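Local coordinates for WbbZ protein (Klebsiella pneumoniae subsp. pneumoniae NTUH-K2044, PDB 6X1L), which is of unknown function but probably belongs to the polysaccharide pyruvyl transferases, enzymes that add pyruvyl groups to sugars, at residues 154-157 against 158-162; 196-199 against 200-203. One frame throughout, in Å; residues are numbered along the deposited sequence.

Overall arrangement
Two tight turns, met in series along the chain, illustrate how loops can link the parts of a two-sheet protein by connection or by contact. Interaction 1 lies in the chain connection between strand 144-146, at one edge of the six-stranded parallel sheet, and strand 167-172, which begins the four-stranded one; interaction 2 follows that strand and leads into helix 203-218. The centres of interactions 1 and 2 are about 20 Å apart. Both pack on helices 33-48 and 203-218, so interaction 2 bridges the parts by contact. It packs on the second subunit through Y199 and N202; the loop of interaction 1 touches it at S161. The two parallel sheets are consistent with a GT-B-like architecture.

Interaction 1 (154-157 against 158-162); sequences LDLN and KYLSL
A short 3-10 turn through L156, N157 and K158, in the loop that leads from one parallel sheet to the other, brings D155 and L156 against K158 and Y159. Two backbone bonds define it: K158 N donates to D155 O (3.3 Å, N-H...O 161°) and Y159 N to L156 O (3.0 Å). Just past the turn, a water donates to both N157 O and L160 O, bridging the two carbonyls.

The side chains wrap round this frame. L154 lies on one face of the Y159 ring: CD2 sits above it toward the rim, and CD1, on the same side, closes to 3.5 Å from Y159 CZ. The ring edge instead meets backbone, with Y159 CD1 3.1 Å from D155 O. L160 folds back over the turn, its CG 3.3 Å from L156 O and its CD2 3.8 Å from L156 CG. K158 starts with CG between its backbone N and carbonyl carbon (chi1 69°) and is fully extended beyond, which carries its methylenes past D155 O and across the D155 side chain at about a right angle. K158 NZ remains 4.5 Å from D155 OD2, beyond a salt bridge, and pairs with D44 of helix 33-48.

The same D44 carboxylate is hydrogen-bonded to D155 N and Y159 OH. D44 thus binds three groups of the turn, the D155 N-H, the K158 ammonium and the Y159 hydroxyl, while D155 probably adds a longer-range attraction for the lysine.

Interaction 2 (196-199 against 200-203); sequences NGDY and WDNE
Hydrogen bonding across the contact begins with Y199 and N202, the ends of a type I beta turn: N202 N donates to Y199 O at 3.3 Å, nearly straight at 166°. Ahead of it D198 centres an inverse gamma turn, closed by a weak bond of 3.1 Å from Y199 N to G197 O. A water joins the two turns, donating to D198 OD1 and accepting from W200 N at 3.1 Å.

The aromatic contact is a CH-pi interaction between sequence neighbours. Y199 CB stands over the face of the six-membered ring of W200, 4.1 Å from its centroid and 11° off the normal, while the tyrosine ring itself leads away to an edge-to-face contact with W195. W200 CG is anti to its own carbonyl carbon (chi1 -50°), which sets the indole with one face toward Y199 CB. W200 NE1 passes 3.4 Å from G197 O at a poor angle; its hydrogen bond goes to G31 O instead.

Charge supplies the third element. D198 OD1 and D201 OD2 approach to 3.8 Å, their carboxylate planes turned steeply against each other. K27 NZ forms salt bridges to both and would compensate much of their mutual repulsion. D201 OD1 also accepts from A28 N.

N202, which ends the turn, is also the N-cap of the helix: its OD1 accepts from L205 N. The whole is an inverse gamma turn and a type I turn running into the side-chain N-cap of helix 203-218.

Interaction 1 (154-157 against 158-162)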
loop_
_atom_site.group_PDB
_atom_site.type_symbol
_atom_site.label_atom_id
_atom_site.label_comp_id
_atom_site.label_asym_id
_atom_site.label_seq_id
_atom_site.Cartn_x
_atom_site.Cartn_y
_atom_site.Cartn_z
ATOM N N LEU A 154 14.010 -0.486 -12.089
ATOM C CA LEU A 154 12.757 0.236 -11.878
ATOM C C LEU A 154 12.737 1.530 -12.682
ATOM O O LEU A 154 13.664 2.339 -12.604
ATOM C CB LEU A 154 12.575 0.527 -10.389
ATOM C CG LEU A 154 11.205 1.021 -9.910
ATOM C CD1 LEU A 154 10.175 -0.092 -9.989
ATOM C CD2 LEU A 154 11.323 1.549 -8.491
ATOM N N ASP A 155 11.673 1.722 -13.464
ATOM C CA ASP A 155 11.471 2.954 -14.229
ATOM C C ASP A 155 10.990 4.039 -13.267
ATOM O O ASP A 155 9.807 4.380 -13.195
ATOM C CB ASP A 155 10.484 2.720 -15.365
ATOM C CG ASP A 155 10.340 3.924 -16.271
ATOM O OD1 ASP A 155 11.128 4.883 -16.121
ATOM O OD2 ASP A 155 9.434 3.912 -17.130
ATOM N N LEU A 156 11.955 4.622 -12.550
ATOM C CA LEU A 156 11.671 5.351 -11.317
ATOM C C LEU A 156 10.741 6.542 -11.527
ATOM O O LEU A 156 9.931 6.852 -10.647
ATOM C CB LEU A 156 12.987 5.813 -10.689
ATOM C CG LEU A 156 12.942 6.488 -9.319
ATOM C CD1 LEU A 156 12.370 5.540 -8.276
ATOM C CD2 LEU A 156 14.333 6.953 -8.920
ATOM N N ASN A 157 10.827 7.215 -12.674
ATOM C CA ASN A 157 10.147 8.497 -12.813
ATOM C C ASN A 157 8.630 8.372 -12.862
ATOM O O ASN A 157 7.934 9.366 -12.621
ATOM C CB ASN A 157 10.655 9.229 -14.053
ATOM C CG ASN A 157 12.033 9.824 -13.846
ATOM O OD1 ASN A 157 13.042 9.129 -13.948
ATOM N ND2 ASN A 157 12.081 11.117 -13.544
ATOM N N LYS A 158 8.093 7.191 -13.155
ATOM C CA LYS A 158 6.646 7.027 -13.156
ATOM C C LYS A 158 6.094 6.655 -11.786
ATOM O O LYS A 158 4.874 6.539 -11.636
ATOM C CB LYS A 158 6.220 5.985 -14.194
ATOM C CG LYS A 158 6.603 4.563 -13.869
ATOM C CD LYS A 158 6.135 3.634 -14.977
ATOM C CE LYS A 158 6.524 2.197 -14.698
ATOM N NZ LYS A 158 6.071 1.294 -15.788
ATOM N N TYR A 159 6.959 6.482 -10.786
ATOM C CA TYR A 159 6.548 6.209 -9.416
ATOM C C TYR A 159 6.655 7.424 -8.504
ATOM O O TYR A 159 6.091 7.403 -7.405
ATOM C CB TYR A 159 7.396 5.075 -8.825
ATOM C CG TYR A 159 7.326 3.776 -9.589
ATOM C CD1 TYR A 159 8.163 3.541 -10.681
ATOM C CD2 TYR A 159 6.442 2.774 -9.214
ATOM C CE1 TYR A 159 8.103 2.357 -11.382
ATOM C CE2 TYR A 159 6.379 1.576 -9.911
ATOM C CZ TYR A 159 7.215 1.375 -10.994
ATOM O OH TYR A 159 7.157 0.191 -11.699
ATOM N N LEU A 160 7.365 8.468 -8.923
ATOM C CA LEU A 160 7.688 9.575 -8.037
ATOM C C LEU A 160 6.479 10.477 -7.818
ATOM O O LEU A 160 5.675 10.701 -8.727
ATOM C CB LEU A 160 8.848 10.392 -8.607
ATOM C CG LEU A 160 10.151 9.630 -8.868
ATOM C CD1 LEU A 160 11.213 10.543 -9.470
ATOM C CD2 LEU A 160 10.665 8.974 -7.595
ATOM N N SER A 161 6.358 10.992 -6.600
ATOM C CA SER A 161 5.384 12.034 -6.309
ATOM C C SER A 161 5.976 13.429 -6.422
ATOM O O SER A 161 5.220 14.397 -6.582
ATOM C CB SER A 161 4.809 11.847 -4.901
ATOM O OG SER A 161 5.781 12.142 -3.908
ATOM N N LEU A 162 7.304 13.547 -6.340
ATOM C CA LEU A 162 8.017 14.827 -6.374
ATOM C C LEU A 162 7.618 15.730 -5.210
ATOM O O LEU A 162 7.735 16.955 -5.290
ATOM C CB LEU A 162 7.813 15.550 -7.709
ATOM C CG LEU A 162 8.305 14.790 -8.940
ATOM C CD1 LEU A 162 8.227 15.667 -10.183
ATOM C CD2 LEU A 162 9.721 14.286 -8.717
HETATM O O HOH W 1 5.449 9.711 -11.254
#

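Interaction 2 (196-199 against 200-203)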
loop_
_atom_site.group_PDB
_atom_site.type_symbol
_atom_site.label_atom_id
_atom_site.label_comp_id
_atom_site.label_asym_id
_atom_site.label_seq_id
_atom_site.Cartn_x
_atom_site.Cartn_y
_atom_site.Cartn_z
ATOM N N ASN A 196 1.790 -7.938 2.273
ATOM C CA ASN A 196 2.649 -9.091 2.539
ATOM C C ASN A 196 1.895 -10.367 2.191
ATOM O O ASN A 196 1.022 -10.798 2.949
ATOM C CB ASN A 196 3.100 -9.105 3.996
ATOM C CG ASN A 196 4.063 -10.231 4.295
ATOM O OD1 ASN A 196 4.825 -10.661 3.427
ATOM N ND2 ASN A 196 4.029 -10.724 5.526
ATOM N N GLY A 197 2.243 -10.977 1.064
ATOM C CA GLY A 197 1.581 -12.196 0.636
ATOM C C GLY A 197 1.817 -12.440 -0.846
ATOM O O GLY A 197 2.707 -11.846 -1.453
ATOM N N ASP A 198 0.993 -13.324 -1.406
ATOM C CA ASP A 198 1.090 -13.698 -2.817
ATOM C C ASP A 198 0.234 -12.762 -3.674
ATOM O O ASP A 198 -0.737 -13.160 -4.315
ATOM C CB ASP A 198 0.684 -15.154 -3.008
ATOM C CG ASP A 198 1.102 -15.710 -4.361
ATOM O OD1 ASP A 198 1.953 -15.085 -5.029
ATOM O OD2 ASP A 198 0.577 -16.771 -4.757
ATOM N N TYR A 199 0.625 -11.489 -3.674
ATOM C CA TYR A 199 -0.132 -10.454 -4.366
ATOM C C TYR A 199 0.482 -10.022 -5.687
ATOM O O TYR A 199 -0.219 -9.431 -6.514
ATOM C CB TYR A 199 -0.264 -9.209 -3.477
ATOM C CG TYR A 199 -0.968 -9.453 -2.164
ATOM C CD1 TYR A 199 -2.331 -9.699 -2.125
ATOM C CD2 TYR A 199 -0.270 -9.425 -0.964
ATOM C CE1 TYR A 199 -2.985 -9.920 -0.923
ATOM C CE2 TYR A 199 -0.916 -9.645 0.244
ATOM C CZ TYR A 199 -2.271 -9.891 0.255
ATOM O OH TYR A 199 -2.917 -10.112 1.451
ATOM N N TRP A 200 1.757 -10.313 -5.915
ATOM C CA TRP A 200 2.536 -9.529 -6.861
ATOM C C TRP A 200 2.390 -9.981 -8.309
ATOM O O TRP A 200 3.045 -9.402 -9.183
ATOM C CB TRP A 200 3.994 -9.529 -6.410
ATOM C CG TRP A 200 4.077 -9.156 -4.957
ATOM C CD1 TRP A 200 4.616 -9.895 -3.945
ATOM C CD2 TRP A 200 3.552 -7.965 -4.348
ATOM N NE1 TRP A 200 4.484 -9.228 -2.748
ATOM C CE2 TRP A 200 3.833 -8.041 -2.969
ATOM C CE3 TRP A 200 2.882 -6.838 -4.839
ATOM C CZ2 TRP A 200 3.467 -7.033 -2.075
ATOM C CZ3 TRP A 200 2.518 -5.837 -3.950
ATOM C CH2 TRP A 200 2.814 -5.941 -2.586
ATOM N N ASP A 201 1.520 -10.950 -8.594
ATOM C CA ASP A 201 1.152 -11.244 -9.974
ATOM C C ASP A 201 0.206 -10.206 -10.568
ATOM O O ASP A 201 -0.090 -10.269 -11.767
ATOM C CB ASP A 201 0.525 -12.636 -10.056
ATOM C CG ASP A 201 1.505 -13.734 -9.677
ATOM O OD1 ASP A 201 2.566 -13.842 -10.334
ATOM O OD2 ASP A 201 1.225 -14.480 -8.716
ATOM N N ASN A 202 -0.281 -9.267 -9.761
ATOM C CA ASN A 202 -1.077 -8.139 -10.234
ATOM C C ASN A 202 -0.133 -6.955 -10.406
ATOM O O ASN A 202 0.363 -6.406 -9.417
ATOM C CB ASN A 202 -2.198 -7.823 -9.242
ATOM C CG ASN A 202 -3.089 -6.673 -9.696
ATOM O OD1 ASN A 202 -2.612 -5.651 -10.192
ATOM N ND2 ASN A 202 -4.391 -6.838 -9.516
ATOM N N GLU A 203 0.101 -6.549 -11.658
ATOM C CA GLU A 203 1.084 -5.500 -11.922
ATOM C C GLU A 203 0.638 -4.145 -11.383
ATOM O O GLU A 203 1.480 -3.325 -10.998
ATOM C CB GLU A 203 1.381 -5.412 -13.425
ATOM C CG GLU A 203 0.209 -4.977 -14.299
ATOM C CD GLU A 203 -0.712 -6.121 -14.680
ATOM O OE1 GLU A 203 -0.562 -7.229 -14.118
ATOM O OE2 GLU A 203 -1.586 -5.912 -15.550
HETATM O O HOH W 2 3.241 -12.964 -5.470
#